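Local atomic coordinates of putative oxidoreductase (Klebsiella pneumoniae subsp. pneumoniae MGH 78578, PDB entry 3E82), a protein that probably acts as a nucleotide-dependent oxidoreductase of the Gfo/Idh/MocA family, pairing a Rossmann-type dinucleotide-binding domain with a C-terminal alpha/beta domain. Residues R128-D132 and K252-Q258; Q142-G146 and G245-V250; A147-S153 and R240-D246. All blocks are in the same frame, centred on the assembly; numbering follows the deposited sequence.

Contact 1. Residues R128-D132 and K252-Q258; sequences RWDSD and KARADQQ
Asp256 meets Ser131 at the first turn of helix 131-142, and its own carboxylate closes an Asx turn just ahead of helix 258-263. OD1 of Asp256 takes two hydrogen bonds, both donors coming from the same face of the carboxylate. Ser131 N gives one, nearly straight at 170°. Gln258 NE2 gives the other at 2.9 Å, its amide also held by OE1 accepting from Gln299 N. OD2 of Asp256 accepts from Gln258 N above the carboxylate plane (2.7 Å), which makes the turn. With CG anti to the backbone N (chi1 169°), Asp256 brings OD1 within reach of Ser131 N. In return, the backbone N of Asp256 donates to Asp132 OD2 from well above that carboxylate's plane.

The carboxylates of Asp130 and Asp256 stack with planes 14° apart, an approach of like charges probably eased by these donors and by Arg127, which forms a salt bridge with Asp130. Lys252 NZ donates to Arg254 O and forms salt bridges with Asp276 and Asp278.

Apolar contact is slight: Asp132 CB rests 3.7 Å from Lys252 CG. Ser131 OG, bonded to Asp276, also accepts from a water at 2.9 Å that in turn accepts from Gln257 N.

Contact 2. Residues Q142-G146 and G245-V250; sequences QGTLG and GDKGSV
A beta hairpin connection meets a helix-ending turn here: the bend between strands 241-245 and 248-252 packs against the type I beta turn Gly143-Gly146, which follows helix 131-142. Gly143 leaves that helix with positive phi in a Schellman motif, and Gly146 N returns to Gly143 O to close the turn.

The carbonyl of Leu145 is the polar centre. Its O accepts from Lys247 N at 3.0 Å, the donor standing above the carbonyl plane by 54°, while Gly245 CA offers a CA-H...O contact to the same oxygen at 3.1 Å. Without side chains, Gly245 and Gly146 let the two backbones come this close. Gly146 CA lies 3.4 Å from Asp246 OD1, an oxygen bonded to Ala147 N, and equally near Lys247 CD.

Lys247 spreads its methylenes over the turn. CB lies by the Leu145 carbonyl and CD by Gly146 CA; bends at the third and fourth torsions then bring CE to 3.4 Å from Gly143 O.

On the apolar side Leu145 sends its two methyls to different partners. CD2 lies against the backbone of Ser249, 3.5 Å from its C atom, and CD1 meets Val250 CG1 at 3.6 Å, the two side chains crossing at about a right angle. Leu145 CG is anti to the carbonyl carbon (chi1 -48°), which sends the branch along strand 248-252.

Val139 and Ile136 of helix 131-142 cover Leu145 and Val250 respectively, and Val243 of strand 241-245 touches both. Ile282 of strand 280-284 borders Thr144 and Val250, whereas Ser249 points away from the turn, bonded to His244 and packed on Val234 of the second subunit.

Contact 3. Residues A147-S153 and R240-D246; sequences AVKHFES and RFTVHGD
Phe151, Val243 and Phe241 form the apolar centre on one face of two antiparallel neighbours, strands 148-153 and 241-245. Val243 CG2 touches Phe151 CD1 at 3.5 Å. The two phenyl rings lie side by side and point the same way, their planes 54° apart, with Phe151 CZ 3.7 Å from Phe241 CE1. Val148 extends the patch through CG1 against Val243 CG1.

On the other face His150 and His244, whose ND1 is bonded to Ser249, run alongside each other, and His244 CD2 sits over a face of the His150 ring, 3.7 Å from its CD2. Glu152 holds this ring by its edge: OE1 uses its anti lone pair to accept from His150 NE2 at 2.8 Å, while OE2 is bonded to His154 NE2.

Between the faces, backbone bonds join His150 with His244 and Glu152 with Thr242 in both directions. At a classic beta bulge, His244 O accepts from both Lys149 N and His150 N, which shifts the register by one.

Polar groups close the ends. Ser153 OG, anti to the backbone N (chi1 179°), accepts from Arg240 NH1 in the guanidinium plane, while the guanidinium lays a face over Phe241 CE2. At the far end Asp246 OD1 accepts from Ala147 N at 3.0 Å; Lys149 NZ makes a long salt bridge to Asp246 OD2 and donates to Leu205 O of the second subunit.

Helices 131-142 and 176-192 cover the phenylalanine face through Ile136 and Leu191. Strand 225-231 flanks strand 148-156, strand 248-252 continues the sheet beyond 241-245, and Trp214 and His229 of the second subunit meet the His150 ring.

All three contacts gather round helix 131-142 and the mixed sheet beneath it. Contact 1 holds the helix start to the chain leaving strand 248-252; contact 2 holds its far end to the beginning of that strand. Both are partly buried. Contact 3, the most buried, pairs two mid-sheet strands by backbone bonding, broken by one bulge, between a phenylalanine-valine face and a histidine face. Contact 1 rests on carboxylates, contact 2 on glycines, one carbonyl and a leucine-valine contact. Contacts 2 and 3 share Gly245 and Asp246 and touch the second subunit; no other chain reaches contact 1, which joins contact 3 through probable backbone bonds of Lys252 to Phe241 and Ala253 to Arg240.

Contact 1. Residues R128-D132 and K252-Q258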
# COMPACT_ATOMS: atom_id res chain seq x y z
N ARG B 128 19.64 8.13 6.76
CA ARG B 128 19.06 8.54 8.03
C ARG B 128 19.05 10.05 8.22
O ARG B 128 18.49 10.55 9.19
CB ARG B 128 19.83 7.89 9.18
CG ARG B 128 19.86 6.38 9.12
CD ARG B 128 20.68 5.78 10.26
NE ARG B 128 20.58 4.33 10.24
CZ ARG B 128 20.93 3.53 11.25
NH1 ARG B 128 21.42 4.04 12.38
NH2 ARG B 128 20.78 2.22 11.12
N TRP B 129 19.68 10.77 7.30
CA TRP B 129 19.74 12.22 7.40
C TRP B 129 19.13 12.93 6.20
O TRP B 129 19.46 14.08 5.91
CB TRP B 129 21.19 12.64 7.60
CG TRP B 129 21.74 11.99 8.84
CD1 TRP B 129 21.63 12.45 10.12
CD2 TRP B 129 22.41 10.73 8.92
NE1 TRP B 129 22.18 11.55 11.00
CE2 TRP B 129 22.66 10.48 10.29
CE3 TRP B 129 22.81 9.78 7.97
CZ2 TRP B 129 23.30 9.32 10.73
CZ3 TRP B 129 23.45 8.62 8.42
CH2 TRP B 129 23.68 8.40 9.79
N ASP B 130 18.24 12.23 5.49
CA ASP B 130 17.56 12.78 4.33
C ASP B 130 16.48 13.77 4.76
O ASP B 130 15.83 13.58 5.79
CB ASP B 130 16.92 11.65 3.52
CG ASP B 130 17.93 10.88 2.69
OD1 ASP B 130 19.14 11.08 2.89
OD2 ASP B 130 17.51 10.07 1.84
N SER B 131 16.30 14.83 3.97
CA SER B 131 15.31 15.86 4.27
C SER B 131 13.91 15.27 4.48
O SER B 131 13.25 15.59 5.47
CB SER B 131 15.29 16.91 3.14
OG SER B 131 14.94 16.34 1.89
N ASP B 132 13.47 14.40 3.57
CA ASP B 132 12.14 13.80 3.72
C ASP B 132 12.00 12.98 5.00
O ASP B 132 11.04 13.14 5.74
CB ASP B 132 11.77 12.94 2.50
CG ASP B 132 12.92 12.07 2.00
OD1 ASP B 132 13.80 11.70 2.80
OD2 ASP B 132 12.91 11.74 0.80
N LYS B 252 4.72 13.64 2.49
CA LYS B 252 5.91 14.29 1.96
C LYS B 252 5.89 13.79 0.52
O LYS B 252 6.16 12.62 0.25
CB LYS B 252 7.19 13.82 2.67
CG LYS B 252 8.47 14.46 2.10
CD LYS B 252 8.45 15.99 2.23
CE LYS B 252 9.79 16.63 1.85
NZ LYS B 252 10.18 16.37 0.41
N ALA B 253 5.55 14.68 -0.39
CA ALA B 253 5.44 14.34 -1.79
C ALA B 253 6.74 13.92 -2.47
O ALA B 253 6.84 12.80 -2.99
CB ALA B 253 4.82 15.51 -2.55
N ARG B 254 7.72 14.81 -2.45
CA ARG B 254 9.00 14.61 -3.12
C ARG B 254 10.12 14.02 -2.26
O ARG B 254 10.13 14.14 -1.04
CB ARG B 254 9.44 15.96 -3.71
CG ARG B 254 10.62 15.90 -4.68
CD ARG B 254 11.00 17.30 -5.17
NE ARG B 254 11.27 18.20 -4.05
CZ ARG B 254 11.51 19.50 -4.16
NH1 ARG B 254 11.53 20.09 -5.35
NH2 ARG B 254 11.74 20.22 -3.06
N ALA B 255 11.08 13.36 -2.91
CA ALA B 255 12.20 12.75 -2.22
C ALA B 255 13.36 13.71 -2.01
O ALA B 255 13.46 14.74 -2.69
CB ALA B 255 12.68 11.53 -2.99
N ASP B 256 14.23 13.37 -1.07
CA ASP B 256 15.42 14.15 -0.77
C ASP B 256 16.20 14.31 -2.08
O ASP B 256 16.18 13.42 -2.93
CB ASP B 256 16.25 13.39 0.28
CG ASP B 256 17.63 13.98 0.47
OD1 ASP B 256 17.83 14.78 1.41
OD2 ASP B 256 18.52 13.63 -0.33
N GLN B 257 16.90 15.43 -2.25
CA GLN B 257 17.65 15.69 -3.49
C GLN B 257 19.18 15.58 -3.40
O GLN B 257 19.87 15.96 -4.34
CB GLN B 257 17.31 17.08 -4.05
CG GLN B 257 17.81 18.23 -3.17
CD GLN B 257 18.00 19.56 -3.92
OE1 GLN B 257 18.05 20.63 -3.31
NE2 GLN B 257 18.13 19.48 -5.25
N GLN B 258 19.71 15.07 -2.29
CA GLN B 258 21.16 14.97 -2.16
C GLN B 258 21.78 14.13 -3.26
O GLN B 258 22.80 14.51 -3.83
CB GLN B 258 21.56 14.39 -0.80
CG GLN B 258 21.22 15.28 0.36
CD GLN B 258 21.56 14.63 1.68
OE1 GLN B 258 22.73 14.38 1.99
NE2 GLN B 258 20.53 14.34 2.46
O HOH W 1 16.84 17.22 -0.13

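Contact 2. Residues Q142-G146 and G245-V250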
# COMPACT_ATOMS: atom_id res chain seq x y z
N GLN B 142 6.97 15.09 17.22
CA GLN B 142 6.30 16.29 17.70
C GLN B 142 4.99 15.90 18.39
O GLN B 142 4.46 16.65 19.22
CB GLN B 142 5.95 17.21 16.53
CG GLN B 142 6.91 18.34 16.23
CD GLN B 142 6.69 18.91 14.84
OE1 GLN B 142 5.60 18.76 14.25
NE2 GLN B 142 7.70 19.58 14.30
N GLY B 143 4.47 14.73 18.03
CA GLY B 143 3.21 14.26 18.59
C GLY B 143 2.04 14.78 17.76
O GLY B 143 0.88 14.55 18.08
N THR B 144 2.37 15.47 16.67
CA THR B 144 1.37 16.05 15.79
C THR B 144 0.35 15.08 15.21
O THR B 144 -0.81 15.45 14.98
CB THR B 144 2.05 16.78 14.62
OG1 THR B 144 3.04 17.68 15.13
CG2 THR B 144 1.02 17.58 13.81
N LEU B 145 0.76 13.84 14.96
CA LEU B 145 -0.15 12.86 14.38
C LEU B 145 -0.80 11.98 15.43
O LEU B 145 -1.59 11.09 15.09
CB LEU B 145 0.60 11.97 13.38
CG LEU B 145 1.49 12.65 12.34
CD1 LEU B 145 2.20 11.60 11.50
CD2 LEU B 145 0.65 13.58 11.47
N GLY B 146 -0.49 12.22 16.70
CA GLY B 146 -1.02 11.38 17.75
C GLY B 146 -0.24 10.08 17.60
O GLY B 146 0.90 10.11 17.15
N GLY B 245 -1.95 8.93 11.65
CA GLY B 245 -2.00 8.70 13.08
C GLY B 245 -3.43 8.95 13.53
O GLY B 245 -4.26 9.37 12.72
N ASP B 246 -3.75 8.72 14.80
CA ASP B 246 -5.12 8.94 15.25
C ASP B 246 -5.48 10.41 15.48
O ASP B 246 -6.60 10.71 15.86
CB ASP B 246 -5.42 8.12 16.50
CG ASP B 246 -4.42 8.36 17.61
OD1 ASP B 246 -3.78 9.43 17.63
OD2 ASP B 246 -4.28 7.47 18.48
N LYS B 247 -4.53 11.30 15.24
CA LYS B 247 -4.77 12.74 15.40
C LYS B 247 -4.59 13.48 14.09
O LYS B 247 -5.02 14.63 13.96
CB LYS B 247 -3.81 13.32 16.45
CG LYS B 247 -4.41 13.41 17.85
CD LYS B 247 -3.34 13.65 18.91
CE LYS B 247 -2.46 14.88 18.63
NZ LYS B 247 -3.17 16.18 18.78
N GLY B 248 -3.97 12.84 13.11
CA GLY B 248 -3.77 13.49 11.83
C GLY B 248 -2.87 12.71 10.90
O GLY B 248 -2.46 11.58 11.20
N SER B 249 -2.57 13.32 9.75
CA SER B 249 -1.74 12.70 8.72
C SER B 249 -0.70 13.68 8.20
O SER B 249 -0.82 14.90 8.38
CB SER B 249 -2.60 12.25 7.53
OG SER B 249 -3.60 11.33 7.92
N VAL B 250 0.32 13.14 7.55
CA VAL B 250 1.36 13.95 6.97
C VAL B 250 1.86 13.27 5.71
O VAL B 250 2.09 12.06 5.68
CB VAL B 250 2.54 14.19 7.95
CG1 VAL B 250 3.20 12.87 8.30
CG2 VAL B 250 3.55 15.15 7.32

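Contact 3. Residues A147-S153 and R240-D246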
# COMPACT_ATOMS: atom_id res chain seq x y z
N ALA B 147 -0.84 8.94 17.95
CA ALA B 147 -0.15 7.66 17.81
C ALA B 147 -0.15 7.23 16.35
O ALA B 147 -1.20 7.22 15.69
CB ALA B 147 -0.84 6.59 18.67
N VAL B 148 1.03 6.88 15.83
CA VAL B 148 1.14 6.44 14.43
C VAL B 148 0.48 5.08 14.25
O VAL B 148 0.68 4.16 15.05
CB VAL B 148 2.63 6.35 13.99
CG1 VAL B 148 2.73 5.71 12.60
CG2 VAL B 148 3.23 7.75 13.95
N LYS B 149 -0.31 4.94 13.18
CA LYS B 149 -1.02 3.70 12.91
C LYS B 149 -0.70 3.11 11.54
O LYS B 149 -0.79 1.89 11.34
CB LYS B 149 -2.54 3.92 13.06
CG LYS B 149 -2.97 4.20 14.51
CD LYS B 149 -2.54 3.05 15.40
CE LYS B 149 -2.46 3.44 16.87
NZ LYS B 149 -3.79 3.74 17.45
N HIS B 150 -0.33 3.98 10.61
CA HIS B 150 -0.01 3.58 9.24
C HIS B 150 1.13 4.45 8.69
O HIS B 150 0.97 5.65 8.46
CB HIS B 150 -1.27 3.73 8.37
CG HIS B 150 -1.07 3.41 6.91
ND1 HIS B 150 -1.85 2.49 6.24
CD2 HIS B 150 -0.21 3.92 6.00
CE1 HIS B 150 -1.47 2.45 4.97
NE2 HIS B 150 -0.48 3.30 4.80
N PHE B 151 2.29 3.81 8.51
CA PHE B 151 3.50 4.48 8.00
C PHE B 151 3.81 3.88 6.63
O PHE B 151 4.04 2.68 6.50
CB PHE B 151 4.66 4.22 8.97
CG PHE B 151 5.97 4.86 8.56
CD1 PHE B 151 6.31 6.13 9.00
CD2 PHE B 151 6.88 4.16 7.77
CE1 PHE B 151 7.54 6.69 8.68
CE2 PHE B 151 8.11 4.71 7.44
CZ PHE B 151 8.44 5.97 7.90
N GLU B 152 3.79 4.73 5.60
CA GLU B 152 4.04 4.27 4.24
C GLU B 152 5.20 5.02 3.60
O GLU B 152 5.22 6.26 3.57
CB GLU B 152 2.77 4.44 3.40
CG GLU B 152 2.81 3.73 2.08
CD GLU B 152 1.46 3.64 1.42
OE1 GLU B 152 0.44 3.71 2.15
OE2 GLU B 152 1.42 3.48 0.18
N SER B 153 6.16 4.26 3.08
CA SER B 153 7.37 4.80 2.46
C SER B 153 7.54 4.22 1.06
O SER B 153 7.50 3.00 0.87
CB SER B 153 8.59 4.46 3.34
OG SER B 153 9.79 4.93 2.77
N ARG B 240 6.48 10.20 -1.41
CA ARG B 240 7.67 9.63 -0.79
C ARG B 240 7.30 8.98 0.53
O ARG B 240 7.74 7.86 0.82
CB ARG B 240 8.71 10.73 -0.54
CG ARG B 240 9.94 10.24 0.22
CD ARG B 240 10.71 9.20 -0.56
NE ARG B 240 11.83 8.68 0.22
CZ ARG B 240 11.72 7.70 1.12
NH1 ARG B 240 10.55 7.14 1.36
NH2 ARG B 240 12.80 7.31 1.80
N PHE B 241 6.52 9.70 1.33
CA PHE B 241 6.06 9.24 2.64
C PHE B 241 4.60 9.62 2.83
O PHE B 241 4.16 10.69 2.41
CB PHE B 241 6.85 9.90 3.78
CG PHE B 241 8.24 9.36 3.99
CD1 PHE B 241 8.43 8.10 4.55
CD2 PHE B 241 9.35 10.13 3.67
CE1 PHE B 241 9.73 7.61 4.79
CE2 PHE B 241 10.65 9.66 3.91
CZ PHE B 241 10.83 8.39 4.47
N THR B 242 3.86 8.73 3.49
CA THR B 242 2.45 8.94 3.82
C THR B 242 2.31 8.32 5.21
O THR B 242 2.53 7.12 5.37
CB THR B 242 1.50 8.22 2.84
OG1 THR B 242 1.63 8.79 1.53
CG2 THR B 242 0.06 8.36 3.31
N VAL B 243 1.97 9.13 6.21
CA VAL B 243 1.84 8.62 7.57
C VAL B 243 0.54 9.07 8.21
O VAL B 243 0.23 10.26 8.24
CB VAL B 243 3.01 9.10 8.46
CG1 VAL B 243 2.92 8.47 9.85
CG2 VAL B 243 4.33 8.75 7.80
N HIS B 244 -0.23 8.10 8.71
CA HIS B 244 -1.51 8.39 9.35
C HIS B 244 -1.48 8.01 10.81
O HIS B 244 -1.03 6.92 11.18
CB HIS B 244 -2.65 7.61 8.67
CG HIS B 244 -2.68 7.76 7.18
ND1 HIS B 244 -2.86 8.97 6.55
CD2 HIS B 244 -2.54 6.84 6.19
CE1 HIS B 244 -2.84 8.79 5.24
NE2 HIS B 244 -2.65 7.51 5.00
N GLY B 245 -1.95 8.93 11.65
CA GLY B 245 -2.00 8.70 13.08
C GLY B 245 -3.43 8.95 13.53
O GLY B 245 -4.26 9.37 12.72
N ASP B 246 -3.75 8.72 14.80
CA ASP B 246 -5.12 8.94 15.25
C ASP B 246 -5.48 10.41 15.48
O ASP B 246 -6.60 10.71 15.86
CB ASP B 246 -5.42 8.12 16.50
CG ASP B 246 -4.42 8.36 17.61
OD1 ASP B 246 -3.78 9.43 17.63
OD2 ASP B 246 -4.28 7.47 18.48